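Local atomic coordinates of mandelate racemase/muconate lactonizing enzyme family protein (Bradyrhizobium sp. ORS 278, PDB entry 3TOY), a protein that is of unknown function but belongs to the enolase superfamily, pairing an alpha/beta capping domain with a barrel domain that carries a bound metal ion. Residues A[288-296]-A[316-327]; A[62-73]-A[130-141]. All coordinates share one frame; numbering follows the deposited sequence.

Contact 1: residues A[288-296]-A[316-327]; sequences SDFIMPDLM and IPMSSHILPEAS. With ACT (acetate ion), chain F.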
loop_
_atom_site.group_PDB
_atom_site.type_symbol
_atom_site.label_atom_id
_atom_site.label_comp_id
_atom_site.label_asym_id
_atom_site.label_seq_id
_atom_site.Cartn_x
_atom_site.Cartn_y
_atom_site.Cartn_z
ATOM N N SER A 288 -1.335 -0.099 18.463
ATOM C CA SER A 288 -1.792 -1.062 19.478
ATOM C C SER A 288 -3.153 -1.682 19.192
ATOM O O SER A 288 -3.915 -1.185 18.359
ATOM C CB SER A 288 -1.805 -0.384 20.848
ATOM O OG SER A 288 -2.801 0.643 20.870
ATOM N N ASP A 289 -3.438 -2.800 19.870
ATOM C CA ASP A 289 -4.725 -3.465 19.781
ATOM C C ASP A 289 -5.711 -2.875 20.727
ATOM O O ASP A 289 -6.894 -2.820 20.408
ATOM C CB ASP A 289 -4.577 -4.957 20.116
ATOM C CG ASP A 289 -3.619 -5.639 19.171
ATOM O OD1 ASP A 289 -3.968 -5.724 17.979
ATOM O OD2 ASP A 289 -2.521 -6.051 19.581
ATOM N N PHE A 290 -5.213 -2.473 21.902
ATOM C CA PHE A 290 -6.030 -1.881 22.957
ATOM C C PHE A 290 -5.419 -0.498 23.241
ATOM O O PHE A 290 -4.229 -0.272 22.977
ATOM C CB PHE A 290 -5.880 -2.696 24.262
ATOM C CG PHE A 290 -6.382 -4.140 24.180
ATOM C CD1 PHE A 290 -7.298 -4.533 23.214
ATOM C CD2 PHE A 290 -5.959 -5.075 25.117
ATOM C CE1 PHE A 290 -7.757 -5.849 23.188
ATOM C CE2 PHE A 290 -6.428 -6.388 25.098
ATOM C CZ PHE A 290 -7.332 -6.757 24.143
ATOM N N ILE A 291 -6.195 0.407 23.849
ATOM C CA ILE A 291 -5.617 1.655 24.346
ATOM C C ILE A 291 -6.111 1.882 25.775
ATOM O O ILE A 291 -7.163 1.386 26.144
ATOM C CB ILE A 291 -5.980 2.928 23.484
ATOM C CG1 ILE A 291 -7.496 3.124 23.380
ATOM C CG2 ILE A 291 -5.282 2.834 22.069
ATOM C CD1 ILE A 291 -7.870 4.414 22.683
ATOM N N MET A 292 -5.342 2.657 26.525
ATOM C CA MET A 292 -5.718 3.070 27.879
ATOM C C MET A 292 -5.275 4.515 28.136
ATOM O O MET A 292 -4.211 4.756 28.735
ATOM C CB MET A 292 -5.100 2.124 28.927
ATOM C CG MET A 292 -3.612 1.839 28.778
ATOM S SD MET A 292 -3.036 0.590 29.971
ATOM C CE MET A 292 -2.893 1.592 31.496
ATOM N N PRO A 293 -6.066 5.483 27.654
ATOM C CA PRO A 293 -5.684 6.875 27.882
ATOM C C PRO A 293 -5.637 7.194 29.388
ATOM O O PRO A 293 -6.313 6.530 30.179
ATOM C CB PRO A 293 -6.799 7.673 27.205
ATOM C CG PRO A 293 -7.480 6.700 26.262
ATOM C CD PRO A 293 -7.313 5.349 26.871
ATOM N N ASP A 294 -4.805 8.170 29.736
ATOM C CA ASP A 294 -4.732 8.764 31.076
ATOM C C ASP A 294 -5.486 10.084 31.004
ATOM O O ASP A 294 -5.203 10.936 30.143
ATOM C CB ASP A 294 -3.253 9.018 31.404
ATOM C CG ASP A 294 -3.031 9.494 32.843
ATOM O OD1 ASP A 294 -3.854 10.307 33.344
ATOM O OD2 ASP A 294 -2.034 9.047 33.446
ATOM N N LEU A 295 -6.465 10.266 31.882
ATOM C CA LEU A 295 -7.212 11.511 31.863
ATOM C C LEU A 295 -6.300 12.734 32.010
ATOM O O LEU A 295 -6.675 13.809 31.575
ATOM C CB LEU A 295 -8.297 11.512 32.952
ATOM C CG LEU A 295 -9.537 10.695 32.585
ATOM C CD1 LEU A 295 -10.358 10.350 33.847
ATOM C CD2 LEU A 295 -10.403 11.418 31.573
ATOM N N MET A 296 -5.125 12.571 32.620
ATOM C CA MET A 296 -4.200 13.701 32.798
ATOM C C MET A 296 -3.500 14.090 31.504
ATOM O O MET A 296 -2.938 15.174 31.412
ATOM C CB MET A 296 -3.065 13.352 33.753
ATOM C CG MET A 296 -3.425 12.854 35.101
ATOM S SD MET A 296 -1.865 12.805 36.014
ATOM C CE MET A 296 -1.029 11.340 35.386
ATOM N N ILE A 316 -11.198 -0.468 18.919
ATOM C CA ILE A 316 -10.120 -0.633 19.883
ATOM C C ILE A 316 -10.710 -0.586 21.289
ATOM O O ILE A 316 -11.233 0.452 21.729
ATOM C CB ILE A 316 -9.054 0.465 19.728
ATOM C CG1 ILE A 316 -8.339 0.285 18.380
ATOM C CG2 ILE A 316 -8.012 0.397 20.883
ATOM C CD1 ILE A 316 -7.278 1.333 18.118
ATOM N N PRO A 317 -10.670 -1.719 21.991
ATOM C CA PRO A 317 -11.129 -1.696 23.383
ATOM C C PRO A 317 -10.347 -0.646 24.161
ATOM O O PRO A 317 -9.125 -0.615 24.098
ATOM C CB PRO A 317 -10.742 -3.083 23.890
ATOM C CG PRO A 317 -10.840 -3.944 22.634
ATOM C CD PRO A 317 -10.217 -3.062 21.578
ATOM N N MET A 318 -11.062 0.158 24.938
ATOM C CA MET A 318 -10.472 1.315 25.612
ATOM C C MET A 318 -10.600 1.175 27.130
ATOM O O MET A 318 -11.706 1.063 27.644
ATOM C CB MET A 318 -11.200 2.571 25.140
ATOM C CG MET A 318 -10.674 3.884 25.690
ATOM S SD MET A 318 -11.292 5.195 24.594
ATOM C CE MET A 318 -11.220 6.669 25.648
ATOM N N SER A 319 -9.451 1.182 27.811
ATOM C CA SER A 319 -9.364 1.096 29.263
ATOM C C SER A 319 -8.873 2.438 29.813
ATOM O O SER A 319 -8.616 3.360 29.039
ATOM C CB SER A 319 -8.393 -0.032 29.630
ATOM O OG SER A 319 -8.938 -1.287 29.246
ATOM N N SER A 320 -8.718 2.545 31.141
ATOM C CA SER A 320 -8.172 3.752 31.726
ATOM C C SER A 320 -6.796 3.525 32.333
ATOM O O SER A 320 -6.425 2.405 32.698
ATOM C CB SER A 320 -9.141 4.305 32.795
ATOM O OG SER A 320 -9.428 3.294 33.762
ATOM N N HIS A 321 -6.033 4.612 32.428
ATOM C CA HIS A 321 -4.803 4.589 33.189
ATOM C C HIS A 321 -4.956 5.405 34.475
ATOM O O HIS A 321 -5.106 6.627 34.417
ATOM C CB HIS A 321 -3.655 5.201 32.416
ATOM C CG HIS A 321 -2.367 5.167 33.176
ATOM N ND1 HIS A 321 -1.634 6.299 33.454
ATOM C CD2 HIS A 321 -1.692 4.134 33.729
ATOM C CE1 HIS A 321 -0.554 5.965 34.141
ATOM N NE2 HIS A 321 -0.561 4.654 34.312
ATOM N N ILE A 322 -4.862 4.701 35.607
ATOM C CA ILE A 322 -5.023 5.261 36.953
ATOM C C ILE A 322 -6.154 6.290 37.063
ATOM O O ILE A 322 -7.167 6.177 36.372
ATOM C CB ILE A 322 -3.677 5.764 37.530
ATOM C CG1 ILE A 322 -3.156 6.966 36.739
ATOM C CG2 ILE A 322 -2.686 4.631 37.576
ATOM C CD1 ILE A 322 -1.823 7.487 37.238
ATOM N N LEU A 323 -6.044 7.250 37.981
ATOM C CA LEU A 323 -7.195 8.149 38.235
ATOM C C LEU A 323 -8.531 7.383 38.188
ATOM O O LEU A 323 -9.448 7.729 37.417
ATOM C CB LEU A 323 -7.207 9.334 37.247
ATOM C CG LEU A 323 -6.354 10.567 37.612
ATOM C CD1 LEU A 323 -4.857 10.255 37.622
ATOM C CD2 LEU A 323 -6.649 11.756 36.712
ATOM N N PRO A 324 -8.658 6.343 39.019
ATOM C CA PRO A 324 -9.839 5.477 38.957
ATOM C C PRO A 324 -11.132 6.194 39.292
ATOM O O PRO A 324 -12.195 5.811 38.799
ATOM C CB PRO A 324 -9.551 4.391 40.000
ATOM C CG PRO A 324 -8.523 4.972 40.883
ATOM C CD PRO A 324 -7.705 5.909 40.053
ATOM N N GLU A 325 -11.069 7.231 40.119
ATOM C CA GLU A 325 -12.316 7.913 40.491
ATOM C C GLU A 325 -12.993 8.593 39.305
ATOM O O GLU A 325 -14.219 8.467 39.092
ATOM C CB GLU A 325 -12.058 8.912 41.633
ATOM C CG GLU A 325 -11.376 8.262 42.847
ATOM C CD GLU A 325 -9.842 8.248 42.761
ATOM O OE1 GLU A 325 -9.267 8.738 41.757
ATOM O OE2 GLU A 325 -9.207 7.744 43.707
ATOM N N ALA A 326 -12.207 9.347 38.547
ATOM C CA ALA A 326 -12.729 10.089 37.418
ATOM C C ALA A 326 -12.942 9.114 36.249
ATOM O O ALA A 326 -13.873 9.270 35.480
ATOM C CB ALA A 326 -11.772 11.203 37.020
ATOM N N SER A 327 -12.074 8.113 36.141
ATOM C CA SER A 327 -12.221 7.119 35.065
ATOM C C SER A 327 -13.564 6.411 35.119
ATOM O O SER A 327 -14.159 6.085 34.093
ATOM C CB SER A 327 -11.082 6.107 35.115
ATOM O OG SER A 327 -9.856 6.747 34.826
HETATM C C ACT F . 2.551 3.080 35.423
HETATM O O ACT F . 1.400 3.308 35.874
HETATM O OXT ACT F . 2.669 2.084 34.679
HETATM C CH3 ACT F . 3.735 3.948 35.751
HETATM O O HOH W 1 -7.382 8.083 33.558
#

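Contact 2: residues A[62-73]-A[130-141]; sequences VTTDQGVTGHSY and LDMAFWDALGQL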
loop_
_atom_site.group_PDB
_atom_site.type_symbol
_atom_site.label_atom_id
_atom_site.label_comp_id
_atom_site.label_asym_id
_atom_site.label_seq_id
_atom_site.Cartn_x
_atom_site.Cartn_y
_atom_site.Cartn_z
ATOM N N VAL A 62 -11.126 24.626 41.655
ATOM C CA VAL A 62 -11.572 25.698 40.794
ATOM C C VAL A 62 -12.812 26.327 41.416
ATOM O O VAL A 62 -13.893 25.749 41.388
ATOM C CB VAL A 62 -11.901 25.195 39.361
ATOM C CG1 VAL A 62 -12.494 26.336 38.516
ATOM C CG2 VAL A 62 -10.646 24.606 38.689
ATOM N N THR A 63 -12.655 27.525 41.975
ATOM C CA THR A 63 -13.770 28.169 42.657
ATOM C C THR A 63 -14.628 28.871 41.626
ATOM O O THR A 63 -14.108 29.422 40.654
ATOM C CB THR A 63 -13.280 29.208 43.710
ATOM O OG1 THR A 63 -12.539 30.239 43.049
ATOM C CG2 THR A 63 -12.391 28.551 44.751
ATOM N N THR A 64 -15.935 28.854 41.853
ATOM C CA THR A 64 -16.891 29.510 40.976
ATOM C C THR A 64 -17.697 30.534 41.773
ATOM O O THR A 64 -17.542 30.644 42.990
ATOM C CB THR A 64 -17.884 28.500 40.388
ATOM O OG1 THR A 64 -18.835 28.101 41.388
ATOM C CG2 THR A 64 -17.124 27.258 39.886
ATOM N N ASP A 65 -18.573 31.250 41.078
ATOM C CA ASP A 65 -19.425 32.257 41.705
ATOM C C ASP A 65 -20.808 31.709 42.051
ATOM O O ASP A 65 -21.759 32.476 42.220
ATOM C CB ASP A 65 -19.537 33.494 40.797
ATOM C CG ASP A 65 -20.254 33.202 39.477
ATOM O OD1 ASP A 65 -20.585 32.026 39.200
ATOM O OD2 ASP A 65 -20.504 34.160 38.720
ATOM N N GLN A 66 -20.940 30.384 42.134
ATOM C CA GLN A 66 -22.237 29.787 42.460
ATOM C C GLN A 66 -22.166 28.797 43.618
ATOM O O GLN A 66 -22.938 27.840 43.688
ATOM C CB GLN A 66 -22.918 29.182 41.221
ATOM C CG GLN A 66 -23.311 30.223 40.184
ATOM C CD GLN A 66 -24.151 29.656 39.050
ATOM O OE1 GLN A 66 -24.478 28.474 39.038
ATOM N NE2 GLN A 66 -24.512 30.511 38.093
ATOM N N GLY A 67 -21.226 29.038 44.525
ATOM C CA GLY A 67 -21.159 28.294 45.780
ATOM C C GLY A 67 -20.570 26.908 45.631
ATOM O O GLY A 67 -20.686 26.082 46.540
ATOM N N VAL A 68 -19.940 26.650 44.482
ATOM C CA VAL A 68 -19.300 25.357 44.239
ATOM C C VAL A 68 -17.840 25.517 43.856
ATOM O O VAL A 68 -17.483 26.430 43.105
ATOM C CB VAL A 68 -20.000 24.563 43.113
ATOM C CG1 VAL A 68 -19.026 23.541 42.520
ATOM C CG2 VAL A 68 -21.258 23.881 43.641
ATOM N N THR A 69 -17.014 24.612 44.365
ATOM C CA THR A 69 -15.622 24.516 43.965
ATOM C C THR A 69 -15.352 23.153 43.316
ATOM O O THR A 69 -15.516 22.107 43.954
ATOM C CB THR A 69 -14.676 24.764 45.152
ATOM O OG1 THR A 69 -14.868 26.107 45.619
ATOM C CG2 THR A 69 -13.215 24.597 44.743
ATOM N N GLY A 70 -14.954 23.183 42.040
ATOM C CA GLY A 70 -14.608 21.953 41.312
ATOM C C GLY A 70 -13.269 21.419 41.779
ATOM O O GLY A 70 -12.346 22.186 42.059
ATOM N N HIS A 71 -13.150 20.099 41.855
ATOM C CA HIS A 71 -11.930 19.478 42.295
ATOM C C HIS A 71 -11.456 18.455 41.252
ATOM O O HIS A 71 -12.272 17.840 40.573
ATOM C CB HIS A 71 -12.156 18.698 43.591
ATOM C CG HIS A 71 -12.798 19.494 44.689
ATOM N ND1 HIS A 71 -12.115 20.449 45.413
ATOM C CD2 HIS A 71 -14.050 19.456 45.200
ATOM C CE1 HIS A 71 -12.924 20.971 46.318
ATOM N NE2 HIS A 71 -14.103 20.386 46.211
ATOM N N SER A 72 -10.148 18.254 41.192
ATOM C CA SER A 72 -9.563 17.136 40.457
ATOM C C SER A 72 -8.171 16.954 41.012
ATOM O O SER A 72 -7.688 17.807 41.759
ATOM C CB SER A 72 -9.499 17.481 38.964
ATOM O OG SER A 72 -8.491 18.448 38.738
ATOM N N TYR A 73 -7.515 15.844 40.697
ATOM C CA TYR A 73 -6.096 15.727 41.044
ATOM C C TYR A 73 -5.275 15.111 39.903
ATOM O O TYR A 73 -5.817 14.410 39.009
ATOM C CB TYR A 73 -5.884 14.902 42.336
ATOM C CG TYR A 73 -6.098 13.409 42.153
ATOM C CD1 TYR A 73 -5.036 12.570 41.801
ATOM C CD2 TYR A 73 -7.356 12.846 42.313
ATOM C CE1 TYR A 73 -5.232 11.196 41.607
ATOM C CE2 TYR A 73 -7.564 11.490 42.129
ATOM C CZ TYR A 73 -6.498 10.676 41.766
ATOM O OH TYR A 73 -6.708 9.337 41.592
ATOM N N LEU A 130 -7.352 20.861 34.890
ATOM C CA LEU A 130 -8.364 21.917 34.900
ATOM C C LEU A 130 -9.662 21.435 34.287
ATOM O O LEU A 130 -10.747 21.636 34.835
ATOM C CB LEU A 130 -7.863 23.191 34.194
ATOM C CG LEU A 130 -6.782 23.957 34.972
ATOM C CD1 LEU A 130 -5.996 24.944 34.137
ATOM C CD2 LEU A 130 -7.414 24.656 36.209
ATOM N N ASP A 131 -9.565 20.781 33.133
ATOM C CA ASP A 131 -10.765 20.268 32.494
ATOM C C ASP A 131 -11.571 19.350 33.419
ATOM O O ASP A 131 -12.801 19.450 33.490
ATOM C CB ASP A 131 -10.411 19.534 31.174
ATOM C CG ASP A 131 -11.648 19.031 30.460
ATOM O OD1 ASP A 131 -12.266 19.811 29.699
ATOM O OD2 ASP A 131 -12.010 17.856 30.683
ATOM N N MET A 132 -10.904 18.448 34.114
ATOM C CA MET A 132 -11.613 17.523 35.014
ATOM C C MET A 132 -12.322 18.304 36.135
ATOM O O MET A 132 -13.466 18.015 36.491
ATOM C CB MET A 132 -10.649 16.512 35.634
ATOM C CG MET A 132 -10.263 15.353 34.704
ATOM S SD MET A 132 -9.227 14.142 35.509
ATOM C CE MET A 132 -7.642 14.969 35.437
ATOM N N ALA A 133 -11.620 19.285 36.686
ATOM C CA ALA A 133 -12.202 20.107 37.746
ATOM C C ALA A 133 -13.401 20.903 37.225
ATOM O O ALA A 133 -14.388 21.071 37.947
ATOM C CB ALA A 133 -11.150 21.011 38.360
ATOM N N PHE A 134 -13.362 21.364 35.968
ATOM C CA PHE A 134 -14.538 22.065 35.425
ATOM C C PHE A 134 -15.767 21.161 35.363
ATOM O O PHE A 134 -16.882 21.565 35.700
ATOM C CB PHE A 134 -14.340 22.636 34.013
ATOM C CG PHE A 134 -13.150 23.537 33.845
ATOM C CD1 PHE A 134 -12.738 24.410 34.850
ATOM C CD2 PHE A 134 -12.466 23.546 32.631
ATOM C CE1 PHE A 134 -11.643 25.241 34.656
ATOM C CE2 PHE A 134 -11.374 24.362 32.436
ATOM C CZ PHE A 134 -10.961 25.220 33.445
ATOM N N TRP A 135 -15.589 19.943 34.863
ATOM C CA TRP A 135 -16.717 19.036 34.764
ATOM C C TRP A 135 -17.204 18.659 36.162
ATOM O O TRP A 135 -18.406 18.468 36.395
ATOM C CB TRP A 135 -16.317 17.765 33.980
ATOM C CG TRP A 135 -16.393 17.946 32.480
ATOM C CD1 TRP A 135 -15.354 18.180 31.619
ATOM C CD2 TRP A 135 -17.578 17.891 31.671
ATOM N NE1 TRP A 135 -15.828 18.279 30.322
ATOM C CE2 TRP A 135 -17.185 18.099 30.331
ATOM C CE3 TRP A 135 -18.935 17.692 31.950
ATOM C CZ2 TRP A 135 -18.102 18.131 29.282
ATOM C CZ3 TRP A 135 -19.841 17.740 30.905
ATOM C CH2 TRP A 135 -19.421 17.937 29.587
ATOM N N ASP A 136 -16.264 18.505 37.081
ATOM C CA ASP A 136 -16.621 18.163 38.452
ATOM C C ASP A 136 -17.553 19.241 38.999
ATOM O O ASP A 136 -18.556 18.945 39.646
ATOM C CB ASP A 136 -15.379 18.097 39.335
ATOM C CG ASP A 136 -15.739 17.925 40.798
ATOM O OD1 ASP A 136 -16.245 16.852 41.154
ATOM O OD2 ASP A 136 -15.541 18.877 41.580
ATOM N N ALA A 137 -17.209 20.494 38.724
ATOM C CA ALA A 137 -18.000 21.624 39.187
ATOM C C ALA A 137 -19.381 21.607 38.560
ATOM O O ALA A 137 -20.376 21.822 39.248
ATOM C CB ALA A 137 -17.284 22.944 38.921
ATOM N N LEU A 138 -19.458 21.338 37.258
ATOM C CA LEU A 138 -20.753 21.258 36.596
ATOM C C LEU A 138 -21.619 20.187 37.258
ATOM O O LEU A 138 -22.829 20.368 37.450
ATOM C CB LEU A 138 -20.588 20.961 35.101
ATOM C CG LEU A 138 -20.151 22.090 34.168
ATOM C CD1 LEU A 138 -20.028 21.534 32.738
ATOM C CD2 LEU A 138 -21.101 23.287 34.206
ATOM N N GLY A 139 -21.005 19.062 37.600
ATOM C CA GLY A 139 -21.735 17.980 38.242
ATOM C C GLY A 139 -22.230 18.405 39.626
ATOM O O GLY A 139 -23.378 18.163 39.987
ATOM N N GLN A 140 -21.354 19.025 40.402
ATOM C CA GLN A 140 -21.736 19.507 41.734
ATOM C C GLN A 140 -22.880 20.495 41.608
ATOM O O GLN A 140 -23.846 20.422 42.360
ATOM C CB GLN A 140 -20.567 20.176 42.441
ATOM C CG GLN A 140 -19.510 19.220 42.986
ATOM C CD GLN A 140 -18.496 19.933 43.866
ATOM O OE1 GLN A 140 -18.837 20.465 44.923
ATOM N NE2 GLN A 140 -17.250 19.950 43.434
ATOM N N LEU A 141 -22.774 21.414 40.654
ATOM C CA LEU A 141 -23.807 22.425 40.467
ATOM C C LEU A 141 -25.142 21.816 40.083
ATOM O O LEU A 141 -26.192 22.369 40.411
ATOM C CB LEU A 141 -23.377 23.482 39.447
ATOM C CG LEU A 141 -22.292 24.454 39.902
ATOM C CD1 LEU A 141 -21.601 25.080 38.716
ATOM C CD2 LEU A 141 -22.934 25.546 40.786
HETATM O O HOH W 2 -18.028 22.666 46.158
#

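Contact 1: residues A[288-296]-A[316-327]
His321 reaches across to Asp294 with its imidazole, ND1 donating to OD2 at 2.8 Å. The oxygen lies close to the ring plane, but the bond meets OD2 from above the carboxylate plane, the two flat groups being turned 62° apart. At its far end the ring donates from NE2 to O of an acetate ion at 2.8 Å, nearly straight at 172°. That ion, probably a component of the crystallisation solution, is also held by Lys190 and Asn221. With both nitrogens engaged, the ring's rotation is fixed, and Met292, its chain bent at the last torsion (chi3 -78°), brings CE to 3.6 Å from CD2 of His321. Asp294 is gripped at its other oxygen too: OD1 accepts from Met296 N, an Asx turn.

The tight part lies at the other end, where the backbones run side by side. Ile291 N donates to Pro317 O at 3.1 Å and Ser319 N to Ile291 O at 2.8 Å, a single parallel bridge. The side chains of Ile316 and Ile291 cross at about a right angle, CG2 of the first against CG1 of the second. CG of Pro317 lies obliquely against CD1 of Phe290, and the extended Met318 crosses Pro293; helix 300-314 lies against Ile291 and Met318.

Beyond Asp294 the fit loosens: the CA atoms of Leu295 and Leu323 stand 7.2 Å apart. A water links the two segments here, accepting from Leu295 N and donating to His321 O and Ser327 OG, while Leu295 CD1 still reaches Ala326 CB at 3.6 Å. These neighbouring parallel segments, joined through a helix, fit a beta-alpha-beta unit of the enolase-superfamily barrel. The His-carboxylate pair is consistent with the His-Asp pair at the active site of mandelate racemase group members.

Contact 2: residues A[62-73]-A[130-141]
The Phe134 ring meets Val62 at its edge, CG1 of Val62 standing 4.1 Å from CE1 of Phe134, while Leu130 O sits over the centre of one ring face. His71 has Thr69 O over one face, toward the rim. Asp136 OD2 and Gln140 NE2 approach the His71 ring obliquely, with the Gln140 amide only 15° from the plane of the imidazole; outside the two segments His71 ND1 bonds to Asp61.

Asp136 ties strand and helix together. Its OD2 accepts from His71 N at 2.7 Å and from Gln140 NE2, also at 2.7 Å, the two donors coming from opposite faces of the carboxylate, and OD1 is taken by Leu368 N. The same NE2 of Gln140 donates to Thr69 O at 2.8 Å, while its OE1 and Thr69 N share a water.

The backbones come closest at Gly70, its CA 4.0 Å from Ala137 CA; the same CA makes a CA-H...O contact to Ala133 O at 3.5 Å. Val62 CG1, anti to its own nitrogen (chi1 175°), faces Phe134, and its CG2 presses on Ala133 CB at 3.6 Å. Towards the turn, Val68 CG2 and Gln66 CB close on Leu141 CD2. This is a beta hairpin, its turn carrying an ST turn at Thr64, laid against helix 122-142: sheet-on-helix packing within the N-terminal capping domain of the superfamily.

How the contacts relate
The two contacts belong to different domains, their centres 22 Å apart, yet they touch directly. Tyr73 OH of contact 2 lies 2.6 Å from Glu325 OE1 of contact 1, probably a hydrogen bond. Beside it Met132 spans the boundary, CE 3.6 Å from Leu323 CD2 and SD 3.8 Å from Leu295 CB. Hairpin and helix of the capping domain thus lean on the loosely packed end of contact 1. Contact 1 is the one beside bound groups: the His321 side chain is about 4 Å from a calcium ion, and that of Pro317 about 4 Å from an O-acetaldehydyl-hexaethylene glycol. In contact 2, the side chain of Phe134 is about 12 Å from a bound O-acetaldehydyl-hexaethylene glycol.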